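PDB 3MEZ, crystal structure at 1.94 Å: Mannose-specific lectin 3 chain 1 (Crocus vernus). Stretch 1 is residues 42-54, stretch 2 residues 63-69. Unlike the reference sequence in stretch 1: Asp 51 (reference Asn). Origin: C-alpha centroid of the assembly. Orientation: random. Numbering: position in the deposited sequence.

Stretch 1 42-54: QSNTHGRGVDCTL
Stretch 2, residues 63-69: EIHSANS

The two stretches run antiparallel, and the register follows from CA-CA separations: Thr 53 faces His 65 at 5.4 Å (CA to CA) as a hydrogen-bonded pair, and Leu 54 faces Ile 64 at 4.6 Å (CA to CA) as a non-hydrogen-bonded pair. Both backbones are extended (phi/psi -137/158 at Thr 53, -117/142 at His 65). Two hydrogen bonds close the ring of this pair: His 65 N donates to Thr 53 O at 2.9 Å and Thr 53 N to His 65 O at 3.1 Å, with N-H...O angles of 169° and 163°. The same carbonyls accept CA-H...O contacts, Cys 52 CA to His 65 O and Ile 64 CA to Thr 53 O, both 3.3 Å.

Thr 53 (chi1 p) and His 65 (chi1 m, chi2 94°) share one face; Thr 53 OG1 lies 4.0 Å from His 65 CB while the imidazole leads away. A water joins them, 3.2 Å from Thr 53 OG1 and donating to His 65 O at 3.3 Å.

Leu 54 and Ile 64 occupy the other face. Leu 54 has chi1 t (-160°) and chi2 at -108°, between wells, and its end comes nearer the partner. Ile 64, in the mt rotamer, carries CG1 to 4.1 Å from Leu 54 CD2 and CG2 to 4.1 Å from Cys 52 CB; its extended chi2 takes CD1 to Ser 43 OG (3.6 Å) and Thr 45 OG1 (3.7 Å). Both hydroxyl residues are p, and Ser 43 OG donates to Thr 45 OG1 at 2.8 Å. A type II turn runs from Thr 45 to Arg 48, closed by Arg 48 N to Thr 45 O at 3.0 Å, with Gly 47 at phi 73°, a positive value that favours glycine.

Before Thr 53, Asp 51 (phi/psi 55/41) breaks the extended path between Val 50 and Cys 52; on the partner, Ser 66 and Ala 67 follow the strand. Ser 66, chi1 t, accepts Val 50 N at OG (3.2 Å), and Ala 67 N donates to Val 50 O (2.9 Å). Val 50, chi1 p, packs CG1 3.8 Å from Ala 67 CB. At Gly 49, an ideal CB would clash with Cys 52 SG at 2.6 Å.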

ATOM      1  N   GLN A  42      -1.725 -19.999 -22.934  1.00 28.09           N
ATOM      2  CA  GLN A  42      -0.907 -20.176 -24.119  1.00 29.31           C
ATOM      3  C   GLN A  42      -1.675 -19.911 -25.398  1.00 29.60           C
ATOM      4  O   GLN A  42      -2.837 -20.112 -25.445  1.00 28.13           O
ATOM      5  CB  GLN A  42      -0.228 -21.531 -24.162  1.00 28.76           C
ATOM      6  CG  GLN A  42      -1.111 -22.714 -24.221  1.00 34.42           C
ATOM      7  CD  GLN A  42      -0.335 -24.035 -24.296  0.50 38.86           C
ATOM      8  OE1 GLN A  42      -0.066 -24.554 -25.371  1.00 42.60           O
ATOM      9  NE2 GLN A  42      -0.001 -24.576 -23.147  1.00 41.90           N
ATOM     10  N   SER A  43      -0.989 -19.448 -26.414  1.00 28.60           N
ATOM     11  CA  SER A  43      -1.567 -19.256 -27.721  1.00 28.53           C
ATOM     12  C   SER A  43      -1.967 -20.567 -28.379  1.00 31.46           C
ATOM     13  O   SER A  43      -2.807 -20.602 -29.252  1.00 31.46           O
ATOM     14  CB  SER A  43      -0.620 -18.471 -28.627  1.00 27.40           C
ATOM     15  OG  SER A  43       0.604 -19.079 -28.773  1.00 24.51           O
ATOM     16  N   ASN A  44      -1.349 -21.643 -27.937  1.00 30.70           N
ATOM     17  CA  ASN A  44      -1.399 -22.921 -28.619  1.00 32.86           C
ATOM     18  C   ASN A  44      -0.906 -22.917 -30.066  1.00 33.01           C
ATOM     19  O   ASN A  44      -1.525 -23.455 -30.915  1.00 33.96           O
ATOM     20  CB  ASN A  44      -2.791 -23.532 -28.510  1.00 33.53           C
ATOM     21  CG  ASN A  44      -2.780 -25.044 -28.543  0.50 34.33           C
ATOM     22  OD1 ASN A  44      -1.790 -25.679 -28.868  0.50 34.25           O
ATOM     23  ND2 ASN A  44      -3.901 -25.624 -28.218  0.50 36.86           N
ATOM     24  N   THR A  45       0.223 -22.296 -30.320  1.00 32.14           N
ATOM     25  CA  THR A  45       0.723 -22.173 -31.672  1.00 31.04           C
ATOM     26  C   THR A  45       2.000 -22.966 -31.953  1.00 32.57           C
ATOM     27  O   THR A  45       2.788 -22.580 -32.765  1.00 31.09           O
ATOM     28  CB  THR A  45       0.795 -20.696 -32.145  1.00 31.89           C
ATOM     29  OG1 THR A  45       1.558 -19.925 -31.248  1.00 28.83           O
ATOM     30  CG2 THR A  45      -0.558 -20.109 -32.225  1.00 26.97           C
ATOM     31  N   HIS A  46       2.176 -24.080 -31.251  1.00 33.29           N
ATOM     32  CA  HIS A  46       3.382 -24.856 -31.361  1.00 36.61           C
ATOM     33  C   HIS A  46       3.519 -25.336 -32.762  1.00 36.56           C
ATOM     34  O   HIS A  46       2.596 -25.833 -33.318  1.00 37.58           O
ATOM     35  CB  HIS A  46       3.371 -26.070 -30.423  1.00 37.22           C
ATOM     36  CG  HIS A  46       4.411 -27.089 -30.766  1.00 42.56           C
ATOM     37  ND1 HIS A  46       5.585 -27.218 -30.068  1.00 47.27           N
ATOM     38  CD2 HIS A  46       4.469 -28.004 -31.756  1.00 46.08           C
ATOM     39  CE1 HIS A  46       6.324 -28.161 -30.614  1.00 47.77           C
ATOM     40  NE2 HIS A  46       5.671 -28.652 -31.644  1.00 48.44           N
ATOM     41  N   GLY A  47       4.675 -25.115 -33.349  1.00 37.58           N
ATOM     42  CA  GLY A  47       4.978 -25.573 -34.678  1.00 37.42           C
ATOM     43  C   GLY A  47       4.279 -24.810 -35.781  1.00 37.73           C
ATOM     44  O   GLY A  47       4.313 -25.208 -36.916  1.00 37.99           O
ATOM     45  N   ARG A  48       3.635 -23.716 -35.448  1.00 37.15           N
ATOM     46  CA  ARG A  48       2.870 -22.985 -36.431  1.00 36.92           C
ATOM     47  C   ARG A  48       3.743 -22.006 -37.164  1.00 36.17           C
ATOM     48  O   ARG A  48       3.297 -21.291 -38.006  1.00 37.57           O
ATOM     49  CB  ARG A  48       1.661 -22.285 -35.809  1.00 36.94           C
ATOM     50  CG  ARG A  48       0.559 -23.213 -35.339  1.00 38.08           C
ATOM     51  CD  ARG A  48      -0.844 -22.644 -35.565  0.50 39.19           C
ATOM     52  NE  ARG A  48      -1.884 -23.319 -34.777  0.50 38.46           N
ATOM     53  CZ  ARG A  48      -2.965 -22.751 -34.236  0.50 39.86           C
ATOM     54  NH1 ARG A  48      -3.210 -21.450 -34.376  0.50 40.85           N
ATOM     55  NH2 ARG A  48      -3.824 -23.494 -33.547  0.50 39.19           N
ATOM     56  N   GLY A  49       4.989 -21.938 -36.788  1.00 34.89           N
ATOM     57  CA  GLY A  49       5.828 -20.905 -37.325  1.00 34.86           C
ATOM     58  C   GLY A  49       7.279 -21.094 -37.042  1.00 34.59           C
ATOM     59  O   GLY A  49       7.609 -21.949 -36.288  1.00 36.03           O
ATOM     60  N   VAL A  50       8.126 -20.264 -37.638  1.00 34.65           N
ATOM     61  CA  VAL A  50       9.545 -20.238 -37.338  1.00 34.07           C
ATOM     62  C   VAL A  50      10.144 -18.843 -37.041  1.00 32.89           C
ATOM     63  O   VAL A  50       9.789 -17.870 -37.652  1.00 33.03           O
ATOM     64  CB  VAL A  50      10.347 -20.958 -38.424  0.50 33.53           C
ATOM     65  CG1 VAL A  50      10.262 -20.239 -39.701  0.50 34.35           C
ATOM     66  CG2 VAL A  50      11.744 -21.050 -38.027  0.50 33.76           C
ATOM     67  N   ASP A  51      11.044 -18.792 -36.074  1.00 31.78           N
ATOM     68  CA  ASP A  51      11.641 -17.548 -35.653  1.00 31.59           C
ATOM     69  C   ASP A  51      10.552 -16.551 -35.259  1.00 29.14           C
ATOM     70  O   ASP A  51      10.617 -15.430 -35.575  1.00 28.73           O
ATOM     71  CB  ASP A  51      12.563 -16.978 -36.708  1.00 30.48           C
ATOM     72  CG  ASP A  51      13.881 -17.745 -36.804  1.00 36.96           C
ATOM     73  OD1 ASP A  51      14.324 -18.298 -35.809  1.00 40.31           O
ATOM     74  OD2 ASP A  51      14.454 -17.814 -37.878  1.00 42.66           O
ATOM     75  N   CYS A  52       9.551 -17.041 -34.571  1.00 28.75           N
ATOM     76  CA  CYS A  52       8.406 -16.239 -34.229  1.00 27.50           C
ATOM     77  C   CYS A  52       8.672 -15.114 -33.219  1.00 27.16           C
ATOM     78  O   CYS A  52       9.490 -15.246 -32.339  1.00 24.65           O
ATOM     79  CB  CYS A  52       7.255 -17.121 -33.763  1.00 27.56           C
ATOM     80  SG  CYS A  52       6.647 -18.371 -34.868  1.00 29.01           S
ATOM     81  N   THR A  53       7.907 -14.046 -33.383  1.00 25.15           N
ATOM     82  CA  THR A  53       7.958 -12.874 -32.570  1.00 25.64           C
ATOM     83  C   THR A  53       6.567 -12.359 -32.218  1.00 24.92           C
ATOM     84  O   THR A  53       5.622 -12.618 -32.884  1.00 24.16           O
ATOM     85  CB  THR A  53       8.710 -11.743 -33.252  1.00 27.26           C
ATOM     86  OG1 THR A  53       7.929 -11.259 -34.321  1.00 29.17           O
ATOM     87  CG2 THR A  53      10.057 -12.184 -33.772  1.00 26.00           C
ATOM     88  N   LEU A  54       6.517 -11.606 -31.147  1.00 23.63           N
ATOM     89  CA  LEU A  54       5.308 -11.117 -30.544  1.00 25.38           C
ATOM     90  C   LEU A  54       5.270  -9.605 -30.528  1.00 24.07           C
ATOM     91  O   LEU A  54       6.133  -9.002 -30.005  1.00 22.99           O
ATOM     92  CB  LEU A  54       5.296 -11.589 -29.085  1.00 26.85           C
ATOM     93  CG  LEU A  54       4.063 -11.673 -28.219  1.00 33.72           C
ATOM     94  CD1 LEU A  54       4.079 -10.636 -27.207  1.00 39.14           C
ATOM     95  CD2 LEU A  54       2.774 -11.634 -28.957  1.00 29.99           C
ATOM     96  N   GLU A  63      -0.048  -9.830 -31.538  1.00 20.90           N
ATOM     97  CA  GLU A  63       0.109 -10.512 -32.796  1.00 21.73           C
ATOM     98  C   GLU A  63       1.381 -11.343 -32.828  1.00 23.11           C
ATOM     99  O   GLU A  63       2.430 -10.818 -32.642  1.00 24.34           O
ATOM    100  CB  GLU A  63       0.195  -9.500 -33.938  1.00 21.79           C
ATOM    101  CG  GLU A  63      -0.851  -8.410 -33.945  1.00 21.15           C
ATOM    102  CD  GLU A  63      -0.880  -7.604 -35.231  1.00 27.13           C
ATOM    103  OE1 GLU A  63      -1.841  -6.910 -35.467  1.00 27.56           O
ATOM    104  OE2 GLU A  63       0.042  -7.693 -36.009  1.00 30.75           O
ATOM    105  N   ILE A  64       1.280 -12.625 -33.092  1.00 23.17           N
ATOM    106  CA  ILE A  64       2.445 -13.467 -33.329  1.00 24.60           C
ATOM    107  C   ILE A  64       2.727 -13.507 -34.814  1.00 26.50           C
ATOM    108  O   ILE A  64       1.860 -13.811 -35.585  1.00 27.07           O
ATOM    109  CB  ILE A  64       2.268 -14.907 -32.772  1.00 22.59           C
ATOM    110  CG1 ILE A  64       2.062 -14.903 -31.262  1.00 23.48           C
ATOM    111  CG2 ILE A  64       3.415 -15.743 -33.111  1.00 24.22           C
ATOM    112  CD1 ILE A  64       1.766 -16.223 -30.697  1.00 21.01           C
ATOM    113  N   HIS A  65       3.948 -13.169 -35.189  1.00 28.24           N
ATOM    114  CA  HIS A  65       4.408 -13.146 -36.581  1.00 30.32           C
ATOM    115  C   HIS A  65       5.517 -14.132 -36.823  1.00 32.07           C
ATOM    116  O   HIS A  65       6.368 -14.296 -36.014  1.00 31.12           O
ATOM    117  CB  HIS A  65       4.922 -11.792 -36.981  1.00 29.32           C
ATOM    118  CG  HIS A  65       3.867 -10.773 -37.199  1.00 35.24           C
ATOM    119  ND1 HIS A  65       3.461  -9.905 -36.218  1.00 37.93           N
ATOM    120  CD2 HIS A  65       3.148 -10.460 -38.289  1.00 37.55           C
ATOM    121  CE1 HIS A  65       2.537  -9.107 -36.694  1.00 37.20           C
ATOM    122  NE2 HIS A  65       2.331  -9.422 -37.947  1.00 38.29           N
ATOM    123  N   SER A  66       5.491 -14.755 -37.980  1.00 33.51           N
ATOM    124  CA  SER A  66       6.407 -15.804 -38.335  1.00 36.58           C
ATOM    125  C   SER A  66       7.378 -15.350 -39.385  1.00 38.42           C
ATOM    126  O   SER A  66       7.160 -14.392 -40.046  1.00 39.33           O
ATOM    127  CB  SER A  66       5.649 -17.006 -38.852  1.00 36.31           C
ATOM    128  OG  SER A  66       6.527 -18.025 -39.189  1.00 38.87           O
ATOM    129  N   ALA A  67       8.483 -16.045 -39.488  1.00 41.51           N
ATOM    130  CA  ALA A  67       9.542 -15.690 -40.406  1.00 43.70           C
ATOM    131  C   ALA A  67       9.100 -15.791 -41.848  1.00 44.74           C
ATOM    132  O   ALA A  67       9.449 -15.000 -42.665  1.00 45.65           O
ATOM    133  CB  ALA A  67      10.738 -16.538 -40.162  1.00 43.85           C
ATOM    134  N   ASN A  68       8.313 -16.786 -42.155  1.00 46.03           N
ATOM    135  CA  ASN A  68       7.610 -16.761 -43.392  1.00 46.65           C
ATOM    136  C   ASN A  68       6.295 -16.151 -43.115  1.00 46.48           C
ATOM    137  O   ASN A  68       5.419 -16.880 -42.808  0.50 46.28           O
ATOM    138  CB  ASN A  68       7.306 -18.175 -43.765  0.50 46.70           C
ATOM    139  CG  ASN A  68       8.289 -19.124 -43.202  0.50 46.53           C
ATOM    140  OD1 ASN A  68       8.012 -20.300 -43.025  0.50 47.21           O
ATOM    141  ND2 ASN A  68       9.464 -18.623 -42.915  0.50 46.97           N
ATOM    142  N   SER A  69       6.122 -14.845 -43.181  1.00 47.18           N
ATOM    143  CA  SER A  69       4.928 -14.366 -42.548  1.00 47.02           C
ATOM    144  C   SER A  69       3.872 -14.932 -43.407  1.00 47.69           C
ATOM    145  O   SER A  69       3.733 -16.143 -43.365  1.00 48.37           O
ATOM    146  CB  SER A  69       4.910 -12.878 -42.374  1.00 46.88           C
ATOM    147  OG  SER A  69       5.603 -12.564 -41.195  1.00 46.41           O
TER
HETATM  148  O   HOH W   1       9.002 -12.648 -37.054  1.00 50.23           O